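Local coordinates for oxidoreductase (Methanosarcina mazei, PDB 3KA7), which binds flavin-adenine dinucleotide and probably acts as an oxidoreductase of the flavin-containing amine oxidoreductase family, at residues F54-N59 against G309-T314; V79-T84 against T188-G193. All blocks are in the same frame, centred on the assembly; numbering follows the deposited sequence.

Contact 1 of 2, residues F54-N59 against G309-T314; sequences FHMLPN and GVNEVT. With FAD (flavin-adenine dinucleotide), chain B.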
loop_
_atom_site.group_PDB
_atom_site.type_symbol
_atom_site.label_atom_id
_atom_site.label_comp_id
_atom_site.label_asym_id
_atom_site.label_seq_id
_atom_site.Cartn_x
_atom_site.Cartn_y
_atom_site.Cartn_z
ATOM N N PHE A 54 5.609 2.076 4.585
ATOM C CA PHE A 54 6.490 1.728 5.684
ATOM C C PHE A 54 7.827 1.200 5.159
ATOM O O PHE A 54 8.385 0.258 5.724
ATOM C CB PHE A 54 5.825 0.664 6.566
ATOM C CG PHE A 54 4.807 1.198 7.550
ATOM C CD1 PHE A 54 4.894 0.854 8.893
ATOM C CD2 PHE A 54 3.755 1.995 7.148
ATOM C CE1 PHE A 54 3.948 1.311 9.814
ATOM C CE2 PHE A 54 2.804 2.449 8.070
ATOM C CZ PHE A 54 2.911 2.120 9.389
ATOM N N HIS A 55 8.353 1.796 4.086
ATOM C CA HIS A 55 9.681 1.372 3.582
ATOM C C HIS A 55 9.755 -0.129 3.292
ATOM O O HIS A 55 10.796 -0.772 3.506
ATOM C CB HIS A 55 10.774 1.757 4.580
ATOM C CG HIS A 55 11.029 3.234 4.656
ATOM N ND1 HIS A 55 11.272 3.892 5.845
ATOM C CD2 HIS A 55 11.079 4.177 3.687
ATOM C CE1 HIS A 55 11.465 5.178 5.600
ATOM N NE2 HIS A 55 11.351 5.375 4.301
HETATM N N MSE A 56 8.656 -0.690 2.794
HETATM C CA MSE A 56 8.561 -2.132 2.636
HETATM C C MSE A 56 7.727 -2.488 1.411
HETATM O O MSE A 56 6.726 -1.815 1.125
HETATM C CB MSE A 56 7.953 -2.729 3.916
HETATM C CG MSE A 56 7.909 -4.237 3.975
HETATM SE SE MSE A 56 7.331 -4.833 5.723
HETATM C CE MSE A 56 9.116 -5.069 6.497
ATOM N N LEU A 57 8.159 -3.516 0.677
ATOM C CA LEU A 57 7.401 -4.075 -0.448
ATOM C C LEU A 57 6.702 -5.358 0.005
ATOM O O LEU A 57 7.336 -6.238 0.601
ATOM C CB LEU A 57 8.325 -4.410 -1.625
ATOM C CG LEU A 57 9.136 -3.267 -2.251
ATOM C CD1 LEU A 57 9.902 -3.751 -3.488
ATOM C CD2 LEU A 57 8.254 -2.098 -2.602
ATOM N N PRO A 58 5.395 -5.471 -0.269
ATOM C CA PRO A 58 4.626 -6.631 0.182
ATOM C C PRO A 58 5.195 -7.972 -0.306
ATOM O O PRO A 58 5.154 -8.975 0.432
ATOM C CB PRO A 58 3.240 -6.375 -0.417
ATOM C CG PRO A 58 3.144 -4.887 -0.446
ATOM C CD PRO A 58 4.529 -4.438 -0.870
ATOM N N ASN A 59 5.715 -8.003 -1.530
ATOM C CA ASN A 59 6.303 -9.234 -2.059
ATOM C C ASN A 59 7.817 -9.142 -2.248
ATOM O O ASN A 59 8.413 -9.940 -2.986
ATOM C CB ASN A 59 5.627 -9.652 -3.368
ATOM C CG ASN A 59 4.163 -10.020 -3.197
ATOM O OD1 ASN A 59 3.288 -9.361 -3.749
ATOM N ND2 ASN A 59 3.889 -11.103 -2.468
ATOM N N GLY A 309 0.005 -3.917 13.510
ATOM C CA GLY A 309 1.341 -4.490 13.434
ATOM C C GLY A 309 2.396 -3.410 13.384
ATOM O O GLY A 309 2.093 -2.218 13.352
ATOM N N VAL A 310 3.646 -3.837 13.381
ATOM C CA VAL A 310 4.726 -2.884 13.384
ATOM C C VAL A 310 5.915 -3.461 12.634
ATOM O O VAL A 310 6.028 -4.686 12.512
ATOM C CB VAL A 310 5.048 -2.450 14.852
ATOM C CG1 VAL A 310 4.222 -3.229 15.873
ATOM C CG2 VAL A 310 6.521 -2.417 15.151
ATOM N N ASN A 311 6.757 -2.590 12.071
ATOM C CA ASN A 311 8.023 -3.036 11.484
ATOM C C ASN A 311 9.196 -2.209 11.982
ATOM O O ASN A 311 9.014 -1.273 12.753
ATOM C CB ASN A 311 7.987 -3.144 9.941
ATOM C CG ASN A 311 8.000 -1.797 9.214
ATOM O OD1 ASN A 311 8.085 -0.723 9.819
ATOM N ND2 ASN A 311 7.924 -1.864 7.878
ATOM N N GLU A 312 10.401 -2.606 11.581
ATOM C CA GLU A 312 11.623 -1.999 12.090
ATOM C C GLU A 312 12.648 -2.077 10.975
ATOM O O GLU A 312 13.532 -2.940 10.984
ATOM C CB GLU A 312 12.111 -2.804 13.294
ATOM C CG GLU A 312 13.099 -2.087 14.175
ATOM C CD GLU A 312 13.148 -2.702 15.556
ATOM O OE1 GLU A 312 13.896 -3.692 15.750
ATOM O OE2 GLU A 312 12.413 -2.207 16.442
ATOM N N VAL A 313 12.525 -1.198 9.991
ATOM C CA VAL A 313 13.292 -1.370 8.767
ATOM C C VAL A 313 14.781 -1.084 8.937
ATOM O O VAL A 313 15.594 -1.403 8.061
ATOM C CB VAL A 313 12.715 -0.544 7.604
ATOM C CG1 VAL A 313 11.273 -1.014 7.299
ATOM C CG2 VAL A 313 12.761 0.943 7.924
ATOM N N THR A 314 15.134 -0.470 10.057
ATOM C CA THR A 314 16.546 -0.219 10.341
ATOM C C THR A 314 17.271 -1.539 10.632
ATOM O O THR A 314 18.511 -1.593 10.669
ATOM C CB THR A 314 16.726 0.784 11.497
ATOM O OG1 THR A 314 15.777 0.492 12.540
ATOM C CG2 THR A 314 16.476 2.195 10.997
HETATM P PA FAD B . 0.417 8.841 -5.065
HETATM O O1A FAD B . -1.027 9.060 -4.699
HETATM O O2A FAD B . 1.358 8.512 -3.930
HETATM O O5B FAD B . 0.968 10.140 -5.831
HETATM C C5B FAD B . 0.060 11.003 -6.504
HETATM C C4B FAD B . 0.903 12.229 -6.867
HETATM O O4B FAD B . 0.161 13.154 -7.638
HETATM C C3B FAD B . 1.374 12.959 -5.606
HETATM O O3B FAD B . 2.787 13.096 -5.614
HETATM C C2B FAD B . 0.677 14.318 -5.691
HETATM O O2B FAD B . 1.443 15.372 -5.137
HETATM C C1B FAD B . 0.450 14.475 -7.190
HETATM N N9A FAD B . -0.691 15.322 -7.562
HETATM C C8A FAD B . -1.959 15.376 -7.020
HETATM N N7A FAD B . -2.691 16.271 -7.745
HETATM C C5A FAD B . -1.890 16.768 -8.727
HETATM C C6A FAD B . -2.096 17.712 -9.722
HETATM N N6A FAD B . -3.308 18.222 -9.919
HETATM N N1A FAD B . -1.063 18.014 -10.585
HETATM C C2A FAD B . 0.170 17.404 -10.465
HETATM N N3A FAD B . 0.376 16.471 -9.471
HETATM C C4A FAD B . -0.644 16.176 -8.624
HETATM N N1 FAD B . 2.399 0.346 0.303
HETATM C C2 FAD B . 3.282 -0.720 0.297
HETATM O O2 FAD B . 3.462 -1.364 -0.746
HETATM N N3 FAD B . 3.932 -1.071 1.470
HETATM C C4 FAD B . 3.707 -0.369 2.642
HETATM O O4 FAD B . 4.281 -0.674 3.688
HETATM C C4X FAD B . 2.818 0.696 2.652
HETATM N N5 FAD B . 2.573 1.392 3.828
HETATM C C5X FAD B . 1.694 2.462 3.815
HETATM C C6 FAD B . 1.450 3.181 4.984
HETATM C C7 FAD B . 0.585 4.269 4.971
HETATM C C7M FAD B . 0.337 5.026 6.252
HETATM C C8 FAD B . -0.037 4.625 3.782
HETATM C C8M FAD B . -0.986 5.787 3.727
HETATM C C9 FAD B . 0.195 3.903 2.614
HETATM C C9A FAD B . 1.069 2.821 2.626
HETATM N N10 FAD B . 1.303 2.100 1.463
HETATM C C10 FAD B . 2.177 1.048 1.470
HETATM C "C1'" FAD B . 0.572 2.405 0.197
HETATM C "C2'" FAD B . 1.484 3.239 -0.712
HETATM O "O2'" FAD B . 2.092 4.278 0.051
HETATM C "C3'" FAD B . 0.652 3.822 -1.850
HETATM O "O3'" FAD B . -0.173 2.800 -2.397
HETATM C "C4'" FAD B . 1.447 4.436 -2.998
HETATM O "O4'" FAD B . 2.455 5.314 -2.539
HETATM C "C5'" FAD B . 0.459 5.241 -3.834
HETATM O "O5'" FAD B . 1.097 5.560 -5.045
HETATM P P FAD B . 0.266 6.177 -6.249
HETATM O O1P FAD B . 0.827 5.650 -7.547
HETATM O O2P FAD B . -1.227 5.983 -6.073
HETATM O O3P FAD B . 0.567 7.757 -6.247
#

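Contact 2 of 2, residues V79-T84 against T188-G193; sequences VRSEMT and TGIPEG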
loop_
_atom_site.group_PDB
_atom_site.type_symbol
_atom_site.label_atom_id
_atom_site.label_comp_id
_atom_site.label_asym_id
_atom_site.label_seq_id
_atom_site.Cartn_x
_atom_site.Cartn_y
_atom_site.Cartn_z
ATOM N N VAL A 79 16.073 -6.292 -0.154
ATOM C CA VAL A 79 16.402 -7.454 0.667
ATOM C C VAL A 79 15.142 -8.167 1.128
ATOM O O VAL A 79 14.163 -7.522 1.545
ATOM C CB VAL A 79 17.242 -7.081 1.886
ATOM C CG1 VAL A 79 17.826 -8.345 2.504
ATOM C CG2 VAL A 79 18.370 -6.105 1.488
ATOM N N ARG A 80 15.156 -9.494 1.030
ATOM C CA ARG A 80 14.044 -10.308 1.520
ATOM C C ARG A 80 13.993 -10.287 3.048
ATOM O O ARG A 80 15.003 -10.521 3.720
ATOM C CB ARG A 80 14.158 -11.751 1.007
ATOM C CG ARG A 80 13.090 -12.694 1.524
ATOM C CD ARG A 80 11.690 -12.350 1.037
ATOM N NE ARG A 80 11.566 -12.428 -0.420
ATOM C CZ ARG A 80 11.492 -13.556 -1.117
ATOM N NH1 ARG A 80 11.537 -14.729 -0.500
ATOM N NH2 ARG A 80 11.365 -13.516 -2.442
ATOM N N SER A 81 12.816 -10.001 3.596
ATOM C CA SER A 81 12.638 -9.939 5.043
ATOM C C SER A 81 12.681 -11.332 5.675
ATOM O O SER A 81 12.368 -12.333 5.030
ATOM C CB SER A 81 11.281 -9.322 5.392
ATOM O OG SER A 81 11.178 -7.960 5.023
ATOM N N GLU A 82 13.042 -11.370 6.949
ATOM C CA GLU A 82 12.841 -12.539 7.770
ATOM C C GLU A 82 11.348 -12.770 7.926
ATOM O O GLU A 82 10.556 -11.838 7.730
ATOM C CB GLU A 82 13.513 -12.332 9.119
ATOM C CG GLU A 82 15.029 -12.239 8.971
ATOM C CD GLU A 82 15.602 -13.356 8.103
ATOM O OE1 GLU A 82 15.506 -14.543 8.500
ATOM O OE2 GLU A 82 16.155 -13.050 7.019
HETATM N N MSE A 83 10.961 -14.005 8.236
HETATM C CA MSE A 83 9.541 -14.356 8.373
HETATM C C MSE A 83 8.869 -13.466 9.412
HETATM O O MSE A 83 9.410 -13.179 10.489
HETATM C CB MSE A 83 9.342 -15.854 8.726
HETATM C CG MSE A 83 7.859 -16.332 8.883
HETATM SE SE MSE A 83 6.762 -15.844 7.344
HETATM C CE MSE A 83 7.647 -16.944 5.975
ATOM N N THR A 84 7.676 -13.024 9.062
ATOM C CA THR A 84 6.864 -12.234 9.950
ATOM C C THR A 84 6.488 -13.039 11.187
ATOM O O THR A 84 6.292 -14.258 11.127
ATOM C CB THR A 84 5.613 -11.748 9.201
ATOM O OG1 THR A 84 5.976 -10.635 8.364
ATOM C CG2 THR A 84 4.511 -11.339 10.179
ATOM N N THR A 188 7.715 -10.385 2.309
ATOM C CA THR A 188 8.050 -8.970 2.280
ATOM C C THR A 188 9.542 -8.751 2.071
ATOM O O THR A 188 10.359 -9.675 2.187
ATOM C CB THR A 188 7.623 -8.271 3.588
ATOM O OG1 THR A 188 8.409 -8.774 4.676
ATOM C CG2 THR A 188 6.167 -8.534 3.891
ATOM N N GLY A 189 9.891 -7.511 1.760
ATOM C CA GLY A 189 11.282 -7.118 1.653
ATOM C C GLY A 189 11.432 -5.623 1.843
ATOM O O GLY A 189 10.444 -4.897 1.862
ATOM N N ILE A 190 12.674 -5.162 1.960
ATOM C CA ILE A 190 12.952 -3.748 2.219
ATOM C C ILE A 190 13.960 -3.191 1.214
ATOM O O ILE A 190 15.067 -3.725 1.070
ATOM C CB ILE A 190 13.515 -3.536 3.649
ATOM C CG1 ILE A 190 12.481 -3.925 4.715
ATOM C CG2 ILE A 190 13.983 -2.083 3.847
ATOM C CD1 ILE A 190 13.130 -4.212 6.073
ATOM N N PRO A 191 13.588 -2.112 0.508
ATOM C CA PRO A 191 14.530 -1.501 -0.424
ATOM C C PRO A 191 15.643 -0.732 0.307
ATOM O O PRO A 191 15.376 -0.002 1.262
ATOM C CB PRO A 191 13.650 -0.517 -1.212
ATOM C CG PRO A 191 12.574 -0.139 -0.240
ATOM C CD PRO A 191 12.311 -1.380 0.577
ATOM N N GLU A 192 16.882 -0.872 -0.157
ATOM C CA GLU A 192 17.961 -0.035 0.353
ATOM C C GLU A 192 17.615 1.434 0.113
ATOM O O GLU A 192 17.214 1.803 -0.988
ATOM C CB GLU A 192 19.276 -0.380 -0.355
ATOM C CG GLU A 192 20.504 0.208 0.317
ATOM C CD GLU A 192 21.796 -0.155 -0.393
ATOM O OE1 GLU A 192 21.919 -1.301 -0.882
ATOM O OE2 GLU A 192 22.696 0.713 -0.453
ATOM N N GLY A 193 17.792 2.265 1.134
ATOM C CA GLY A 193 17.476 3.683 1.052
ATOM C C GLY A 193 16.024 3.964 1.402
ATOM O O GLY A 193 15.571 5.108 1.349
HETATM O O HOH W 1 8.005 -10.886 6.590
#

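Contact 1 of 2, residues F54-N59 against G309-T314
Asn-311 and Phe-54 are joined by the hydrogen bond that crosses between the flavin-binding loop 54-59 and segment 309-314, the last part of a strand and the turn after it. The ND2 of Asn-311 donates to the carbonyl O of Phe-54 over 3.1 Å, with an N-H...O angle of 158°, and meets that oxygen in the carbonyl plane, on a lone pair. The bond runs nearly flat with the amide of Asn-311, Phe-54 O lying only 9° out of its plane. The same residue of the loop is held from its other end, since the N of Phe-54 donates to FAD O4 at 3.2 Å. Met-56, a selenomethionine here, accepts a weak hydrogen bond at its O from FAD N3. Asn-311 is thus a second-shell residue, holding the carbonyl of Phe-54 between the two backbone atoms that bond the flavin, N of Phe-54 and O of Met-56.

Van der Waals contacts, several of them of carbon against a polar atom, surround this bond. OD1 of Asn-311 lies in the plane of the Phe-54 ring, 3.7 Å from CD1, and amide and ring are turned 59° apart. Around the ring's edge CD2 also meets FAD C6, 3.4 Å away. Met-56 reaches tip to tip with Asn-311, its CE 3.7 Å from ND2. CG1 of Val-313 packs 3.5 Å from Phe-54 O, while its CG2 lies 3.9 Å from ND1 of His-55, a buried nitrogen with no polar partner in the model. An alanine in place of Asn-311 would probably leave Phe-54 O without this donor and the loop between its two flavin bonds less firmly held.

Strand 307-311 belongs to a mixed sheet, where Asn-311 bonds through its backbone to Met-329 of strand 326-334. Met-329 also touches Phe-54 and His-55. Further along the loop, Leu-57 and Pro-58 lean on helix 408-421.

Contact 2 of 2, residues V79-T84 against T188-G193
Val-79 and Ile-190 form the hydrogen-bonded pair of a small two-stranded antiparallel sheet, made by strands 78-80 and 189-191. The N of Val-79 donates to Ile-190 O at 3.0 Å, from above the carbonyl plane. In return, Ile-190 N reaches Val-79 O at 2.8 Å. Next comes the non-hydrogen-bonded pair of Arg-80 and Gly-189, and here the strands draw in until their CA atoms are 4.2 Å apart. A side chain at Gly-189 would run into Val-79 O, so glycine permits this approach. Beyond it the backbone pairing is resumed by Ser-81 N, which donates to Thr-188 O at 2.9 Å. The OG of Ser-81 is hydrogen-bonded to Thr-296 O while lying beside Thr-188 OG1.

Val-79 and Arg-80 are both exposed, on the two faces of the strand. The Arg-80 chain bends back over Thr-188 O, a turn at chi2 (66°) bringing the methylene CD within 3.2 Å of that oxygen. Past Ser-81 the backbones part, and a water bridges the two segments. This water donates to Glu-82 O at 3.0 Å and is hydrogen-bonded to Thr-84 OG1 at 2.7 Å and Thr-188 OG1 at 2.9 Å.

How the contacts relate
Along the chain the segments come in the order 54-59, 79-84, 188-193, 309-314, so contact 2 is nested inside the loop that contact 1 closes. Their centres are about 7 Å apart, and they meet at the flavin-binding loop 54-59. Leu-57 N lies 2.9 Å from Gly-189 O, probably as a hydrogen bond, and Ser-81 packs on Met-56. One loop is therefore braced both by strand 307-311, within the mixed sheet, and the turn after it, and by the two-stranded sheet of 78-80 with 189-191. Parts of the sequence far apart thereby converge beside the flavin, consistent with a cofactor site built from several regions of the fold.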